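Local coordinates for uncharacterized protein MJ1460 (Methanocaldococcus jannaschii DSM 2661, PDB 2OSO), which is of unknown function but carries a V4R (vinyl-4-reductase family) domain that binds a zinc ion, at residues K74-M79 and D118-I123; E70-I75 and A125-E130. The protein carries 3 engineered substitutions. All coordinates share one frame; numbering follows the deposited sequence.

Interaction 1 (K74-M79 and D118-I123); sequences KIFKLM and DFIAGI
Phe76 of helix 69-79 and the isoleucine pair Ile120 and Ile123 of helix 118-132 meet in the interior of an antiparallel helix pair, close to the centre of the chain. The axes of the two segments run at 148° and stay 13.2 Å apart at their closest approach, so the backbones do not touch and long side chains bridge the distance. Most of that work falls to Phe76. Its ring points with its far rim between the two isoleucines: CE2 lies 3.8 Å from Ile120 CG2, and on the other flank CE1 lies 4.0 Å from Ile123 CG2. Both methyls come in at the edge, near the plane of the ring, and neither caps a face; CZ, between them, is 4.1 Å from Ile120 CG2. In each isoleucine CG2 stands anti to the backbone N (chi1 -75° in Ile120, measured to CG1), the rotamer that turns this branch to the ring edge. Beside the ring, the selenomethionine Met79 extends its terminal methyl, and CE makes a looser contact with Ile123 CD1 at 4.5 Å. That same CD1 rests over one face of Phe119, 3.6 Å above its plane and offset toward the rim. An alanine in place of Phe76 would probably open a gap between the two helices and take away the ring edge against which both CG2 methyls rest. Around the contact, Phe81 touches both Phe76 and Ile120, while Phe60 of helix 53-64 packs on Met79 and Ile123. Phe153 of strand 151-158 also lies against Ile120, whose side chain is about 7 Å from the bound zinc, and Phe36 of the second subunit meets Phe119 edge-to-face.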
# COMPACT_ATOMS: atom_id res chain seq x y z
N LYS A 74 -8.87 -10.11 14.35
CA LYS A 74 -9.73 -9.05 13.89
C LYS A 74 -9.05 -8.12 12.89
O LYS A 74 -9.62 -7.76 11.89
CB LYS A 74 -10.25 -8.23 15.06
CG LYS A 74 -11.45 -7.38 14.72
CD LYS A 74 -11.65 -6.31 15.79
CE LYS A 74 -13.14 -6.00 16.07
N ILE A 75 -7.84 -7.69 13.21
CA ILE A 75 -7.02 -6.88 12.29
C ILE A 75 -6.87 -7.55 10.93
O ILE A 75 -6.97 -6.90 9.91
CB ILE A 75 -5.63 -6.59 12.86
CG1 ILE A 75 -5.76 -5.63 14.06
CG2 ILE A 75 -4.72 -6.00 11.76
CD1 ILE A 75 -4.52 -5.54 14.95
N PHE A 76 -6.64 -8.86 10.90
CA PHE A 76 -6.52 -9.55 9.60
C PHE A 76 -7.83 -9.51 8.79
O PHE A 76 -7.81 -9.32 7.57
CB PHE A 76 -5.98 -10.96 9.75
CG PHE A 76 -4.47 -11.04 9.63
CD1 PHE A 76 -3.67 -10.36 10.52
CD2 PHE A 76 -3.88 -11.78 8.63
CE1 PHE A 76 -2.30 -10.36 10.40
CE2 PHE A 76 -2.50 -11.80 8.50
CZ PHE A 76 -1.72 -11.11 9.41
N LYS A 77 -8.98 -9.62 9.46
CA LYS A 77 -10.26 -9.46 8.73
C LYS A 77 -10.46 -8.03 8.23
O LYS A 77 -10.96 -7.83 7.13
CB LYS A 77 -11.45 -9.86 9.59
CG LYS A 77 -11.56 -11.34 9.87
CD LYS A 77 -11.80 -12.18 8.60
CE LYS A 77 -13.10 -11.80 7.89
NZ LYS A 77 -13.61 -12.88 6.92
N LEU A 78 -10.14 -7.04 9.07
CA LEU A 78 -10.24 -5.63 8.67
C LEU A 78 -9.34 -5.25 7.50
O LEU A 78 -9.74 -4.47 6.62
CB LEU A 78 -9.91 -4.74 9.86
CG LEU A 78 -10.93 -4.71 10.97
CD1 LEU A 78 -10.42 -3.84 12.13
CD2 LEU A 78 -12.30 -4.23 10.45
N MSE A 79 -8.14 -5.83 7.47
CA MSE A 79 -7.21 -5.60 6.39
C MSE A 79 -7.62 -6.35 5.11
O MSE A 79 -7.10 -6.07 4.02
CB MSE A 79 -5.83 -6.05 6.83
CG MSE A 79 -5.18 -5.28 7.91
SE MSE A 79 -3.30 -5.88 8.18
CE MSE A 79 -2.48 -5.00 6.67
N ASP A 118 5.73 -13.19 2.61
CA ASP A 118 6.82 -12.69 3.47
C ASP A 118 6.40 -11.48 4.33
O ASP A 118 6.82 -11.40 5.49
CB ASP A 118 8.02 -12.21 2.67
CG ASP A 118 8.81 -13.31 2.04
OD1 ASP A 118 8.35 -14.46 1.98
OD2 ASP A 118 9.91 -12.96 1.57
N PHE A 119 5.69 -10.53 3.73
CA PHE A 119 5.11 -9.37 4.46
C PHE A 119 4.18 -9.83 5.59
O PHE A 119 4.35 -9.42 6.74
CB PHE A 119 4.42 -8.40 3.49
CG PHE A 119 3.77 -7.23 4.14
CD1 PHE A 119 4.53 -6.31 4.85
CD2 PHE A 119 2.42 -6.98 3.97
CE1 PHE A 119 3.91 -5.23 5.47
CE2 PHE A 119 1.84 -5.87 4.57
CZ PHE A 119 2.61 -4.99 5.28
N ILE A 120 3.25 -10.74 5.29
CA ILE A 120 2.34 -11.28 6.33
C ILE A 120 3.12 -12.02 7.47
O ILE A 120 2.84 -11.87 8.66
CB ILE A 120 1.23 -12.23 5.70
CG1 ILE A 120 0.15 -11.41 4.95
CG2 ILE A 120 0.67 -13.17 6.80
CD1 ILE A 120 -0.90 -12.22 4.15
N ALA A 121 4.16 -12.75 7.10
CA ALA A 121 4.97 -13.51 8.05
C ALA A 121 5.68 -12.54 9.01
O ALA A 121 5.71 -12.78 10.21
CB ALA A 121 6.00 -14.47 7.31
N GLY A 122 6.16 -11.42 8.48
CA GLY A 122 6.75 -10.35 9.28
C GLY A 122 5.73 -9.75 10.20
O GLY A 122 6.00 -9.46 11.42
N ILE A 123 4.57 -9.46 9.63
CA ILE A 123 3.48 -8.87 10.46
C ILE A 123 3.22 -9.77 11.69
O ILE A 123 3.12 -9.30 12.81
CB ILE A 123 2.20 -8.71 9.71
CG1 ILE A 123 2.34 -7.57 8.66
CG2 ILE A 123 1.08 -8.31 10.71
CD1 ILE A 123 1.10 -7.48 7.73

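Interaction 2 (E70-I75 and A125-E130); sequences EELKKI and AGCLEE
Leu72 and Cys127 form the tight part of this contact, where helices 69-79 and 118-132 come near each other and the two CA atoms are 7.2 Å apart. With CG anti to the backbone N (chi1 -179°), Leu72 turns its fork to Cys127 and presents both methyls. CD1 sits 3.8 Å from Cys127 CB and is equally near SG, while CD2 lies 4.1 Å from the same CB, so the fork of the leucine straddles the base of the cysteine side chain. The touch of Leu72 CD2 on Leu128 CD2, at 4.4 Å, is looser. Leu72 also touches Ile86, and Cys127 touches Pro66. The outer side is quite different: Glu70 is exposed and Lys73 partly so, and they face each other along their own helix in a long salt bridge, Lys73 NZ to Glu70 OE1 3.7 Å. Lys73 NZ also donates to Ile86 O, and Glu130 OE1 bonds Ser65 OG. No hydrogen bond or salt bridge joins the two segments. Cohesion therefore rests on buried, non-directional packing, in which the cysteine, which is not one of the zinc ligands, probably acts as a small, largely apolar group.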
# COMPACT_ATOMS: atom_id res chain seq x y z
N GLU A 70 -7.19 -12.45 19.90
CA GLU A 70 -8.49 -12.18 19.27
C GLU A 70 -8.39 -10.90 18.42
O GLU A 70 -8.89 -10.84 17.30
CB GLU A 70 -9.64 -12.15 20.29
CG GLU A 70 -10.98 -12.80 19.80
CD GLU A 70 -10.82 -14.14 18.99
OE1 GLU A 70 -10.09 -15.08 19.42
OE2 GLU A 70 -11.46 -14.24 17.91
N GLU A 71 -7.69 -9.89 18.94
CA GLU A 71 -7.47 -8.64 18.26
C GLU A 71 -6.60 -8.82 17.00
O GLU A 71 -6.86 -8.20 15.97
CB GLU A 71 -6.83 -7.62 19.24
CG GLU A 71 -6.84 -6.22 18.70
CD GLU A 71 -6.57 -5.11 19.76
OE1 GLU A 71 -6.20 -5.37 20.92
OE2 GLU A 71 -6.73 -3.94 19.39
N LEU A 72 -5.60 -9.69 17.08
CA LEU A 72 -4.80 -10.05 15.90
C LEU A 72 -5.67 -10.60 14.76
O LEU A 72 -5.52 -10.24 13.57
CB LEU A 72 -3.72 -11.07 16.30
CG LEU A 72 -2.72 -11.58 15.24
CD1 LEU A 72 -2.24 -10.51 14.27
CD2 LEU A 72 -1.56 -12.24 15.92
N LYS A 73 -6.58 -11.51 15.14
CA LYS A 73 -7.50 -12.12 14.19
C LYS A 73 -8.41 -11.06 13.53
O LYS A 73 -8.69 -11.14 12.31
CB LYS A 73 -8.33 -13.21 14.86
CG LYS A 73 -7.52 -14.47 15.32
CD LYS A 73 -8.41 -15.46 16.08
CE LYS A 73 -7.69 -16.76 16.39
NZ LYS A 73 -8.40 -17.68 17.37
N LYS A 74 -8.87 -10.11 14.35
CA LYS A 74 -9.73 -9.05 13.89
C LYS A 74 -9.05 -8.12 12.89
O LYS A 74 -9.62 -7.76 11.89
CB LYS A 74 -10.25 -8.23 15.06
CG LYS A 74 -11.45 -7.38 14.72
CD LYS A 74 -11.65 -6.31 15.79
CE LYS A 74 -13.14 -6.00 16.07
N ILE A 75 -7.84 -7.69 13.21
CA ILE A 75 -7.02 -6.88 12.29
C ILE A 75 -6.87 -7.55 10.93
O ILE A 75 -6.97 -6.90 9.91
CB ILE A 75 -5.63 -6.59 12.86
CG1 ILE A 75 -5.76 -5.63 14.06
CG2 ILE A 75 -4.72 -6.00 11.76
CD1 ILE A 75 -4.52 -5.54 14.95
N ALA A 125 5.17 -11.99 13.14
CA ALA A 125 6.27 -11.95 14.09
C ALA A 125 6.19 -10.73 14.98
O ALA A 125 6.42 -10.81 16.19
CB ALA A 125 7.64 -11.99 13.37
N GLY A 126 5.88 -9.58 14.35
CA GLY A 126 5.81 -8.33 15.05
C GLY A 126 4.65 -8.28 16.02
O GLY A 126 4.80 -7.77 17.15
N CYS A 127 3.48 -8.74 15.57
CA CYS A 127 2.29 -8.77 16.41
C CYS A 127 2.40 -9.71 17.61
O CYS A 127 1.98 -9.38 18.71
CB CYS A 127 1.04 -9.14 15.62
SG CYS A 127 0.52 -7.87 14.46
N LEU A 128 2.98 -10.88 17.39
CA LEU A 128 3.20 -11.87 18.45
C LEU A 128 4.18 -11.40 19.50
O LEU A 128 4.02 -11.73 20.68
CB LEU A 128 3.69 -13.18 17.86
CG LEU A 128 2.60 -13.95 17.09
CD1 LEU A 128 3.27 -15.11 16.29
CD2 LEU A 128 1.53 -14.47 18.03
N GLU A 129 5.21 -10.67 19.09
CA GLU A 129 6.05 -9.95 20.08
C GLU A 129 5.30 -8.88 20.92
O GLU A 129 5.48 -8.79 22.17
CB GLU A 129 7.27 -9.35 19.40
CG GLU A 129 8.18 -8.56 20.36
CD GLU A 129 9.40 -7.93 19.73
OE1 GLU A 129 9.91 -8.43 18.71
OE2 GLU A 129 9.87 -6.90 20.29
N GLU A 130 4.48 -8.05 20.27
CA GLU A 130 3.64 -7.11 21.00
C GLU A 130 2.72 -7.82 22.04
O GLU A 130 2.49 -7.32 23.14
CB GLU A 130 2.82 -6.25 20.02
CG GLU A 130 3.59 -5.17 19.27
CD GLU A 130 4.40 -4.23 20.16
OE1 GLU A 130 3.82 -3.44 20.96
OE2 GLU A 130 5.65 -4.28 20.08

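Overall arrangement
From the N terminus, both interactions start on helix 69-79, and their first segments overlap at Lys74 and Ile75. The chain then passes through strand 83-85, helix 88-93 and strand 98-103 before returning along helix 118-132. Because the helices run roughly antiparallel, the contacts nest: interaction 1 closes the shorter loop, from Met79 to Asp118, and interaction 2 encloses it, from Ile75 to Ala125. Their centres are 8 Å apart. The two backbones draw closer from interaction 1 to interaction 2, away from the zinc ligand His117. Together they tie helix 69-79 to the long helix of the V4R domain.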